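Local coordinates for protein sugar phosphate isomerase/epimerase (Parabacteroides distasonis, PDB 3L23) that binds a magnesium ion in a TIM barrel of the xylose isomerase-like family and is probably a sugar phosphate isomerase or epimerase, at residues N34-K39 and E69-K74; S77-P82 and I126-P131; E108-T113 and D151-E156; N168-R173 and Q197-M202. All coordinates share one frame; numbering follows the deposited sequence. Where two conformers were deposited one is given.

Contact 1 (N34-K39 and E69-K74); sequences NLRKVK and EDAGLK
Leu73 and Ala71 fit against one side of helix 31-40, between Leu35, Val38 and Lys39. The two methyl groups of Leu73 divide the work: CD1 of Leu73 lies 3.9 Å from CD2 of Leu35 and equally close to CG1 of Val38, while CD2 of Leu73 rests over the backbone at CA of Lys39. Leu73 and Val38 meet at about a right angle. With CG1 of Val38 anti to its backbone N (chi1 169°), that methyl touches both branches of the leucine. Beside it, CB of Ala71 sits 3.7 Å from the carbonyl O of Leu35 and 4.1 Å from CB of Leu35, and CG of Arg36 also approaches this alanine methyl. The backbones come nearest here, with CA of Arg36 4.9 Å from CA of Ala71.

At the polar edge CG of Lys39 passes 3.2 Å from the O of Ala71; the bend at chi2 (73°) then sets CD near the same turn, and NZ of Lys39 donates to the O of Gly72 at 2.9 Å. The donor is tilted 28° from that carbonyl plane. The lysine thus spans the turn that ends helix 61-70. Positive phi at Gly72, with two bonds back into the last helical turn, makes that turn a Schellman motif; it leads into strand 74-79, and its packing on helix 31-40 joins neighbouring outer helices of the TIM barrel.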
# COMPACT_ATOMS: atom_id res chain seq x y z
N ASN A 34 -2.81 9.78 20.86
CA ASN A 34 -2.13 9.89 19.56
C ASN A 34 -3.09 9.73 18.39
O ASN A 34 -2.96 10.42 17.39
CB ASN A 34 -0.96 8.91 19.44
CG ASN A 34 0.12 9.18 20.48
OD1 ASN A 34 0.14 10.25 21.09
ND2 ASN A 34 0.94 8.17 20.77
N LEU A 35 -4.05 8.82 18.52
CA LEU A 35 -5.06 8.61 17.47
C LEU A 35 -6.00 9.83 17.40
O LEU A 35 -6.39 10.26 16.31
CB LEU A 35 -5.81 7.31 17.69
CG LEU A 35 -5.02 6.04 17.33
CD1 LEU A 35 -5.61 4.77 18.05
CD2 LEU A 35 -4.95 5.88 15.82
N ARG A 36 -6.33 10.41 18.55
CA ARG A 36 -7.05 11.69 18.58
C ARG A 36 -6.29 12.80 17.86
O ARG A 36 -6.90 13.63 17.15
CB ARG A 36 -7.39 12.12 20.00
CG ARG A 36 -8.43 11.23 20.66
CD ARG A 36 -9.03 11.85 21.90
NE ARG A 36 -8.07 12.11 22.99
CZ ARG A 36 -7.73 11.22 23.93
NH1 ARG A 36 -8.23 10.00 23.98
NH2 ARG A 36 -6.87 11.59 24.86
N LYS A 37 -4.96 12.82 18.02
CA LYS A 37 -4.12 13.81 17.31
C LYS A 37 -4.19 13.62 15.81
O LYS A 37 -4.21 14.58 15.05
CB LYS A 37 -2.66 13.80 17.81
CG LYS A 37 -1.73 14.90 17.18
CD LYS A 37 -0.42 15.20 18.00
CE LYS A 37 0.40 16.41 17.39
NZ LYS A 37 1.46 16.99 18.37
N VAL A 38 -4.24 12.36 15.35
CA VAL A 38 -4.42 12.05 13.93
C VAL A 38 -5.73 12.66 13.40
O VAL A 38 -5.73 13.34 12.38
CB VAL A 38 -4.38 10.53 13.68
CG1 VAL A 38 -4.83 10.20 12.27
CG2 VAL A 38 -2.95 10.01 13.94
N LYS A 39 -6.81 12.46 14.14
CA LYS A 39 -8.09 13.07 13.80
C LYS A 39 -7.97 14.59 13.78
O LYS A 39 -8.42 15.23 12.84
CB LYS A 39 -9.19 12.66 14.78
CG LYS A 39 -10.56 13.25 14.44
CD LYS A 39 -11.21 12.59 13.22
CE LYS A 39 -12.61 13.19 13.01
NZ LYS A 39 -13.40 12.35 12.08
N GLU A 69 -11.65 4.17 16.27
CA GLU A 69 -13.04 4.55 16.07
C GLU A 69 -13.51 5.54 17.10
O GLU A 69 -14.21 6.48 16.75
CB GLU A 69 -13.92 3.30 16.01
CG GLU A 69 -13.80 2.62 14.69
CD GLU A 69 -14.51 1.28 14.54
OE1 GLU A 69 -15.21 0.80 15.45
OE2 GLU A 69 -14.34 0.68 13.46
N ASP A 70 -13.10 5.39 18.36
CA ASP A 70 -13.45 6.37 19.37
C ASP A 70 -12.88 7.74 19.04
O ASP A 70 -13.42 8.75 19.49
CB ASP A 70 -12.95 5.97 20.76
CG ASP A 70 -13.76 4.82 21.38
OD1 ASP A 70 -14.83 4.43 20.86
OD2 ASP A 70 -13.28 4.30 22.41
N ALA A 71 -11.76 7.78 18.31
CA ALA A 71 -11.12 9.04 17.86
C ALA A 71 -11.76 9.61 16.62
O ALA A 71 -11.29 10.64 16.13
CB ALA A 71 -9.60 8.83 17.59
N GLY A 72 -12.75 8.94 16.07
CA GLY A 72 -13.38 9.39 14.83
C GLY A 72 -12.75 8.92 13.55
O GLY A 72 -13.00 9.51 12.49
N LEU A 73 -11.90 7.88 13.63
CA LEU A 73 -11.19 7.37 12.49
C LEU A 73 -11.80 6.05 12.05
O LEU A 73 -12.40 5.32 12.86
CB LEU A 73 -9.70 7.16 12.83
CG LEU A 73 -8.93 8.39 13.33
CD1 LEU A 73 -7.58 7.99 13.89
CD2 LEU A 73 -8.75 9.42 12.20
N LYS A 74 -11.69 5.74 10.76
CA LYS A 74 -12.16 4.45 10.25
C LYS A 74 -11.03 3.71 9.58
O LYS A 74 -10.30 4.30 8.79
CB LYS A 74 -13.27 4.63 9.22
CG LYS A 74 -14.04 3.35 8.94

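Contact 2 (S77-P82 and I126-P131)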
# COMPACT_ATOMS: atom_id res chain seq x y z
N SER A 77 -8.10 0.14 5.12
CA SER A 77 -7.15 -0.67 4.41
C SER A 77 -6.04 -1.14 5.33
O SER A 77 -5.87 -0.64 6.45
CB SER A 77 -6.58 0.14 3.23
OG SER A 77 -5.69 -0.59 2.44
N SER A 78 -5.30 -2.13 4.87
CA SER A 78 -4.18 -2.68 5.63
C SER A 78 -3.10 -3.25 4.71
O SER A 78 -3.43 -3.96 3.77
CB SER A 78 -4.67 -3.76 6.60
OG SER A 78 -3.64 -4.33 7.40
N HIS A 79 -1.84 -2.96 5.06
CA HIS A 79 -0.64 -3.47 4.41
C HIS A 79 -0.11 -4.65 5.14
O HIS A 79 0.23 -4.57 6.30
CB HIS A 79 0.47 -2.43 4.36
CG HIS A 79 0.38 -1.52 3.20
ND1 HIS A 79 1.45 -0.79 2.74
CD2 HIS A 79 -0.65 -1.24 2.37
CE1 HIS A 79 1.08 -0.09 1.69
NE2 HIS A 79 -0.19 -0.34 1.44
N VAL A 80 -0.00 -5.78 4.45
CA VAL A 80 0.49 -6.98 5.06
C VAL A 80 1.40 -7.71 4.08
O VAL A 80 1.22 -7.63 2.87
CB VAL A 80 -0.67 -7.92 5.47
CG1 VAL A 80 -1.58 -7.23 6.53
CG2 VAL A 80 -1.47 -8.37 4.23
N ASN A 81 2.38 -8.43 4.60
CA ASN A 81 3.26 -9.22 3.75
C ASN A 81 3.33 -10.67 4.21
O ASN A 81 3.52 -10.90 5.41
CB ASN A 81 4.69 -8.66 3.82
CG ASN A 81 4.87 -7.39 3.05
OD1 ASN A 81 4.69 -7.32 1.80
ND2 ASN A 81 5.22 -6.36 3.80
N PRO A 82 3.17 -11.65 3.30
CA PRO A 82 3.32 -13.06 3.70
C PRO A 82 4.59 -13.42 4.46
O PRO A 82 5.71 -13.04 4.07
CB PRO A 82 3.29 -13.81 2.35
CG PRO A 82 2.44 -12.94 1.50
CD PRO A 82 2.74 -11.54 1.89
N ILE A 126 -3.89 -5.43 1.27
CA ILE A 126 -2.89 -5.07 0.24
C ILE A 126 -1.49 -5.55 0.62
O ILE A 126 -1.06 -5.39 1.75
CB ILE A 126 -2.88 -3.54 0.01
CG1 ILE A 126 -4.22 -3.06 -0.56
CG2 ILE A 126 -1.72 -3.12 -0.90
CD1 ILE A 126 -4.48 -1.55 -0.65
N GLN A 127 -0.81 -6.19 -0.34
CA GLN A 127 0.60 -6.58 -0.22
C GLN A 127 1.45 -5.45 -0.79
O GLN A 127 1.27 -5.08 -1.96
CB GLN A 127 0.89 -7.86 -0.99
CG GLN A 127 2.35 -8.21 -0.94
CD GLN A 127 2.61 -9.56 -1.51
OE1 GLN A 127 1.75 -10.45 -1.43
NE2 GLN A 127 3.81 -9.75 -2.08
N PRO A 128 2.33 -4.85 0.03
CA PRO A 128 3.17 -3.71 -0.44
C PRO A 128 4.59 -3.99 -0.86
O PRO A 128 5.24 -3.08 -1.38
CB PRO A 128 3.17 -2.81 0.78
CG PRO A 128 3.29 -3.80 1.91
CD PRO A 128 2.46 -5.02 1.49
N MSE A 129 5.12 -5.20 -0.66
CA MSE A 129 6.49 -5.52 -1.01
C MSE A 129 6.57 -6.54 -2.16
O MSE A 129 5.87 -7.51 -2.16
CB MSE A 129 7.28 -6.08 0.20
CG MSE A 129 8.79 -6.26 -0.04
SE MSE A 129 9.67 -4.46 -0.47
CE MSE A 129 8.76 -3.58 0.80
N MSE A 130 7.45 -6.27 -3.12
CA MSE A 130 7.61 -7.14 -4.27
C MSE A 130 8.37 -8.42 -3.90
O MSE A 130 9.43 -8.37 -3.23
CB MSE A 130 8.40 -6.41 -5.38
CG MSE A 130 8.22 -7.05 -6.73
SE MSE A 130 9.34 -6.24 -8.11
CE MSE A 130 10.91 -6.91 -7.68
N PRO A 131 7.83 -9.61 -4.32
CA PRO A 131 8.64 -10.82 -4.23
C PRO A 131 9.87 -10.73 -5.13
O PRO A 131 10.02 -9.82 -5.93
CB PRO A 131 7.70 -11.94 -4.73
CG PRO A 131 6.36 -11.40 -4.72
CD PRO A 131 6.48 -9.89 -4.84
O HOH W 1 6.13 -9.70 0.37
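His79 pairs with Ile126 in a parallel bridge, CA to CA 5.0 Å, closed by Ile126 N donating to Ser78 O and Val80 N donating to Ile126 O, both at 2.9 Å. The CA hydrogens of His79 and Gln127 add contacts to the O of Ile126 and of Val80, respectively.

His79 and Ile126 project from the same face of the sheet. CB of Pro128 lies over one face of the imidazole, 3.3 Å from ND1 of His79, and CG2 of Ile126 approaches CD2 of the ring obliquely. NE2 of His79 is bonded to Glu214, and the ring also meets His165 and His242, both magnesium ligands. Earlier along the first strand, OG of Ser77, itself bonded to Glu47, touches CD1 of Ile126.

In the loops, Asn81 and Pro128 meet tip to tip, OD1 of Asn81 lying 3.2 Å from CD of Pro128. That same oxygen accepts a weak bond from Met129 N (3.3 Å, 135°) and a hydrogen bond from a water that also donates weakly to Met129 O. The side chain of Gln127 is extended beyond CG. Its NE2 points almost straight at the O of Met129 (3.0 Å, 178°), within its own amide plane; NE2 also bonds Tyr98.

The geometry is consistent with a second-shell role. His79, whose side chain is about 5 Å from the magnesium ion, is held by Pro128 and Glu214, and Pro128 O accepts from ND1 of His165, an arrangement consistent with orienting that ligand towards the metal.

Contact 3 (E108-T113 and D151-E156). With EDO (1,2-ethanediol), chain E; EDO (1,2-ethanediol), chain G.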
# COMPACT_ATOMS: atom_id res chain seq x y z
N GLU A 108 -1.96 -20.26 3.33
CA GLU A 108 -2.25 -20.35 4.77
C GLU A 108 -2.17 -18.97 5.44
O GLU A 108 -3.01 -18.62 6.28
CB GLU A 108 -1.28 -21.35 5.41
CG GLU A 108 -1.32 -21.46 6.94
CD GLU A 108 -0.42 -22.58 7.49
OE1 GLU A 108 0.07 -23.43 6.71
OE2 GLU A 108 -0.21 -22.61 8.72
N TYR A 109 -1.16 -18.19 5.05
CA TYR A 109 -1.03 -16.83 5.53
C TYR A 109 -2.22 -16.01 5.11
O TYR A 109 -2.80 -15.30 5.93
CB TYR A 109 0.23 -16.16 4.97
CG TYR A 109 0.34 -14.73 5.39
CD1 TYR A 109 0.92 -14.39 6.60
CD2 TYR A 109 -0.18 -13.72 4.61
CE1 TYR A 109 0.96 -13.10 7.03
CE2 TYR A 109 -0.13 -12.46 5.03
CZ TYR A 109 0.46 -12.14 6.22
OH TYR A 109 0.45 -10.80 6.60
N TRP A 110 -2.58 -16.07 3.84
CA TRP A 110 -3.68 -15.23 3.36
C TRP A 110 -5.01 -15.60 4.03
O TRP A 110 -5.79 -14.71 4.38
CB TRP A 110 -3.80 -15.26 1.82
CG TRP A 110 -2.73 -14.42 1.19
CD1 TRP A 110 -1.77 -14.84 0.35
CD2 TRP A 110 -2.50 -13.01 1.39
NE1 TRP A 110 -0.94 -13.81 0.00
CE2 TRP A 110 -1.37 -12.66 0.63
CE3 TRP A 110 -3.16 -12.02 2.14
CZ2 TRP A 110 -0.90 -11.36 0.57
CZ3 TRP A 110 -2.68 -10.75 2.12
CH2 TRP A 110 -1.55 -10.42 1.33
N LYS A 111 -5.27 -16.88 4.21
CA LYS A 111 -6.51 -17.31 4.88
C LYS A 111 -6.63 -16.70 6.30
O LYS A 111 -7.63 -16.06 6.61
CB LYS A 111 -6.62 -18.83 4.94
CG LYS A 111 -7.91 -19.29 5.63
CD LYS A 111 -8.21 -20.73 5.40
CE LYS A 111 -9.52 -21.16 6.12
NZ LYS A 111 -9.65 -22.60 6.06
N ALA A 112 -5.60 -16.89 7.11
CA ALA A 112 -5.59 -16.38 8.50
C ALA A 112 -5.64 -14.87 8.55
O ALA A 112 -6.37 -14.29 9.35
CB ALA A 112 -4.37 -16.88 9.21
N THR A 113 -4.85 -14.21 7.71
CA THR A 113 -4.80 -12.76 7.66
C THR A 113 -6.12 -12.14 7.16
O THR A 113 -6.61 -11.17 7.75
CB THR A 113 -3.61 -12.35 6.79
OG1 THR A 113 -2.44 -12.95 7.38
CG2 THR A 113 -3.45 -10.81 6.70
N ASP A 151 -8.57 -15.31 -4.43
CA ASP A 151 -9.62 -16.30 -4.19
C ASP A 151 -9.72 -16.64 -2.70
O ASP A 151 -10.82 -16.73 -2.14
CB ASP A 151 -9.37 -17.61 -4.95
CG ASP A 151 -9.47 -17.47 -6.47
OD1 ASP A 151 -9.96 -16.47 -6.99
OD2 ASP A 151 -9.06 -18.45 -7.14
N VAL A 152 -8.56 -16.82 -2.06
CA VAL A 152 -8.51 -17.08 -0.62
C VAL A 152 -9.08 -15.91 0.21
O VAL A 152 -9.85 -16.11 1.13
CB VAL A 152 -7.07 -17.40 -0.17
CG1 VAL A 152 -6.97 -17.45 1.35
CG2 VAL A 152 -6.62 -18.70 -0.81
N ILE A 153 -8.70 -14.70 -0.16
CA ILE A 153 -9.11 -13.46 0.53
C ILE A 153 -10.62 -13.23 0.41
O ILE A 153 -11.30 -12.93 1.40
CB ILE A 153 -8.33 -12.26 -0.02
CG1 ILE A 153 -6.83 -12.40 0.35
CG2 ILE A 153 -8.86 -10.95 0.52
CD1 ILE A 153 -5.88 -11.46 -0.43
N LYS A 154 -11.16 -13.40 -0.79
CA LYS A 154 -12.61 -13.22 -1.00
C LYS A 154 -13.44 -14.23 -0.24
O LYS A 154 -14.53 -13.90 0.26
CB LYS A 154 -12.96 -13.27 -2.49
CG LYS A 154 -12.43 -12.13 -3.32
CD LYS A 154 -13.11 -12.06 -4.67
CE LYS A 154 -12.50 -10.97 -5.56
NZ LYS A 154 -13.31 -10.78 -6.79
N ALA A 155 -12.92 -15.46 -0.12
CA ALA A 155 -13.60 -16.57 0.58
C ALA A 155 -13.69 -16.33 2.09
O ALA A 155 -14.53 -16.94 2.76
CB ALA A 155 -12.90 -17.87 0.30
N GLU A 156 -12.78 -15.51 2.62
CA GLU A 156 -12.82 -15.08 4.01
C GLU A 156 -13.69 -13.83 4.23
O GLU A 156 -13.87 -13.40 5.38
CB GLU A 156 -11.40 -14.83 4.55
CG GLU A 156 -10.56 -16.08 4.60
CD GLU A 156 -11.22 -17.21 5.37
OE1 GLU A 156 -11.79 -16.93 6.45
OE2 GLU A 156 -11.19 -18.37 4.89
C1 EDO E . -0.30 -14.24 10.29
O1 EDO E . -1.71 -14.26 10.10
C2 EDO E . 0.07 -12.80 10.56
O2 EDO E . 1.29 -12.69 11.29
C1 EDO G . -6.95 -18.60 -9.48
O1 EDO G . -8.32 -19.02 -9.49
C2 EDO G . -6.56 -18.17 -10.87
O2 EDO G . -7.46 -17.17 -11.36
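Trp110 and Lys111 pack on Val152, Ile153 and Glu156 in a contact between two neighbouring outer helices of the barrel, 103-119 and 136-155, about 18 Å from the centre of the chain (centre to centre). The short helical segments run nearly parallel, their axes 8.5 Å apart and crossing at -23°, and no hydrogen bond links them.

The middle is carried by CG1 of Val152, which is anti to its own backbone N (chi1 171°). It lies 3.4 Å from the backbone N of Lys111 and 3.9 Å from both CB of Trp110 and CB of Lys111, so the methyl is set against the backbone of the facing helix. On the inner side, Ile153 crosses the indole obliquely: its CD1 stands 3.7 Å above the ring plane, offset toward the rim, and is nearest CE3 of Trp110 at 3.8 Å. This is an off-centre CH-pi contact. CD2 of Tyr109 lies over the opposite face, so the indole is sandwiched between an aliphatic tip and a ring atom. The indole also touches Val80 and, on strand 124-127, Leu125 and Gln127.

The outer side is polar. The bend of Glu156 at chi2 (-54°) brings CD toward Lys111; OE2 of Glu156 lies beside the extended lysine chain, 3.5 Å from CG and CE of Lys111. The charged ends, NZ of Lys111 and OE2 of Glu156, remain 4.7 Å apart, too far for a salt bridge, though their opposite charges probably attract. Adjacent, near-parallel helices packed side by side outside the strands fit the helical layer of a TIM barrel.

Contact 4 (N168-R173 and Q197-M202); sequences NMEFNR and QIYDLM
Gln197 meets Arg173 where two short antiparallel strands, 173-174 and 196-197, form a small sheet beside the TIM barrel; Arg173 and Gln197 form a non-hydrogen-bonded pair, CA atoms 4.2 Å apart. Gln197 also occupies the N-cap position of helix 198-205. Its CG stands 3.7 Å above the guanidinium plane of Arg173, over the centre, with guanidinium and amide planes 27° apart. The amide NE2 comes to the edge of the Phe171 ring, in its plane and 3.9 Å from CD1 of Phe171. NE2 donates to OD2 of Asp200, which it meets from above the carboxylate plane, and OE1 accepts from Asn225. Arg173 turns its NH1 to the O of Gly195.

The backbone N-H of Ile198 is donated to the O of Asn172, N to O 3.1 Å, and CB of Ile198 packs against the O of Glu170. Tyr199 N bonds that same Glu170 oxygen at 2.7 Å. Thus two carbonyls of the 168-173 loop, which contains the 3-10 turn 169-171, receive N-H groups from the first turn of the helix.

CG of Tyr199 is anti to its backbone N (chi1 -161°); its side chain lies alongside that of Phe171, pointing the same way. Their ring planes are 43° apart, neither stacked nor edge-to-face, and CZ of Phe171 lies above one face of the tyrosine, toward the rim. Glu170 CB touches Tyr199 CB, while its carboxylate turns away to Tyr164. One turn further on, the selenium of Met202 (selenomethionine) lies 4.3 Å from CG of Glu170.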
# COMPACT_ATOMS: atom_id res chain seq x y z
N ASN A 168 9.59 1.12 -6.53
CA ASN A 168 10.14 1.35 -7.87
C ASN A 168 10.81 0.15 -8.48
O ASN A 168 11.10 0.17 -9.68
CB ASN A 168 11.10 2.57 -7.89
CG ASN A 168 12.26 2.46 -6.93
OD1 ASN A 168 12.30 1.61 -6.02
ND2 ASN A 168 13.22 3.39 -7.09
N MSE A 169 11.03 -0.91 -7.70
CA MSE A 169 11.65 -2.11 -8.25
C MSE A 169 10.79 -2.73 -9.35
O MSE A 169 11.31 -3.46 -10.20
CB MSE A 169 11.90 -3.20 -7.18
CG MSE A 169 12.83 -2.84 -6.02
SE MSE A 169 11.78 -1.87 -4.61
CE MSE A 169 10.15 -2.82 -4.77
N GLU A 170 9.49 -2.52 -9.28
CA GLU A 170 8.55 -3.06 -10.28
C GLU A 170 8.80 -2.44 -11.65
O GLU A 170 8.31 -2.94 -12.66
CB GLU A 170 7.10 -2.83 -9.83
CG GLU A 170 6.67 -3.56 -8.58
CD GLU A 170 7.05 -2.93 -7.26
OE1 GLU A 170 7.79 -1.91 -7.22
OE2 GLU A 170 6.50 -3.40 -6.25
N PHE A 171 9.51 -1.32 -11.70
CA PHE A 171 9.83 -0.72 -13.00
C PHE A 171 11.16 -1.16 -13.56
O PHE A 171 11.54 -0.75 -14.65
CB PHE A 171 9.62 0.79 -12.93
CG PHE A 171 8.23 1.13 -12.58
CD1 PHE A 171 7.22 1.02 -13.51
CD2 PHE A 171 7.88 1.43 -11.26
CE1 PHE A 171 5.91 1.24 -13.14
CE2 PHE A 171 6.61 1.68 -10.91
CZ PHE A 171 5.60 1.57 -11.83
N ASN A 172 11.89 -2.00 -12.82
CA ASN A 172 13.03 -2.68 -13.40
C ASN A 172 12.54 -3.60 -14.54
O ASN A 172 11.44 -4.11 -14.51
CB ASN A 172 13.73 -3.58 -12.38
CG ASN A 172 14.47 -2.82 -11.30
OD1 ASN A 172 14.87 -1.67 -11.46
ND2 ASN A 172 14.68 -3.49 -10.18
N ARG A 173 13.38 -3.83 -15.53
CA ARG A 173 12.97 -4.60 -16.68
C ARG A 173 13.56 -5.99 -16.56
O ARG A 173 14.67 -6.16 -16.07
CB ARG A 173 13.43 -3.91 -17.98
CG ARG A 173 12.73 -2.58 -18.23
CD ARG A 173 13.29 -1.80 -19.44
NE ARG A 173 12.56 -0.54 -19.58
CZ ARG A 173 11.42 -0.39 -20.25
NH1 ARG A 173 10.86 -1.40 -20.89
NH2 ARG A 173 10.83 0.80 -20.26
N GLN A 197 8.99 -4.07 -18.31
CA GLN A 197 8.90 -3.67 -16.93
C GLN A 197 8.08 -4.70 -16.16
O GLN A 197 7.01 -5.13 -16.61
CB GLN A 197 8.29 -2.28 -16.79
CG GLN A 197 9.16 -1.19 -17.45
CD GLN A 197 8.65 0.22 -17.25
OE1 GLN A 197 9.45 1.14 -17.01
NE2 GLN A 197 7.31 0.40 -17.31
N ILE A 198 8.57 -5.07 -14.98
CA ILE A 198 7.83 -6.02 -14.12
C ILE A 198 6.40 -5.59 -13.90
O ILE A 198 5.49 -6.41 -14.00
CB ILE A 198 8.59 -6.28 -12.77
CG1 ILE A 198 9.89 -7.03 -13.03
CG2 ILE A 198 7.72 -7.08 -11.77
CD1 ILE A 198 10.89 -6.92 -11.89
N TYR A 199 6.15 -4.32 -13.60
CA TYR A 199 4.79 -3.85 -13.34
C TYR A 199 3.84 -4.11 -14.53
O TYR A 199 2.64 -4.45 -14.33
CB TYR A 199 4.84 -2.37 -12.99
CG TYR A 199 3.63 -1.81 -12.26
CD1 TYR A 199 3.36 -2.17 -10.93
CD2 TYR A 199 2.76 -0.91 -12.88
CE1 TYR A 199 2.26 -1.65 -10.26
CE2 TYR A 199 1.68 -0.39 -12.20
CZ TYR A 199 1.43 -0.76 -10.92
OH TYR A 199 0.34 -0.27 -10.23
N ASP A 200 4.34 -3.88 -15.74
CA ASP A 200 3.55 -4.17 -16.96
C ASP A 200 3.20 -5.65 -17.07
O ASP A 200 2.09 -5.98 -17.48
CB ASP A 200 4.26 -3.65 -18.19
CG ASP A 200 4.38 -2.16 -18.14
OD1 ASP A 200 3.43 -1.55 -17.62
OD2 ASP A 200 5.38 -1.58 -18.59
N LEU A 201 4.11 -6.54 -16.68
CA LEU A 201 3.83 -7.95 -16.65
C LEU A 201 2.79 -8.27 -15.57
O LEU A 201 1.94 -9.15 -15.76
CB LEU A 201 5.11 -8.78 -16.42
CG LEU A 201 6.23 -8.63 -17.46
CD1 LEU A 201 7.48 -9.35 -16.99
CD2 LEU A 201 5.75 -9.10 -18.84
N MSE A 202 2.83 -7.55 -14.44
CA MSE A 202 1.87 -7.80 -13.37
C MSE A 202 0.46 -7.43 -13.82
O MSE A 202 -0.49 -8.17 -13.57
CB MSE A 202 2.24 -7.03 -12.09
CG MSE A 202 3.45 -7.62 -11.38
SE MSE A 202 3.71 -6.50 -9.76
CE MSE A 202 5.05 -7.62 -8.94

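Contact 1 comes first along the chain, and its second segment ends helix 61-70 and leads into strand 74-79 of contact 2. Contacts 2 and 3 alternate: helix 103-119 of contact 3 follows strand 74-79 and precedes strand 124-127. Their centres are 13 Å apart, and Tyr109 and Trp110 pack on Val80 and Gln127, joining the helical layer to the barrel wall. Contact 4 comes last; its centre is 16 Å from that of contact 2, and Met130 touches Glu170, Ile198 and Met202. Contacts 1 and 4 lie 36 Å apart between centres, on opposite sides of the chain's centre. Contact 2 alone lies near that centre, by the magnesium site, with the others toward the periphery.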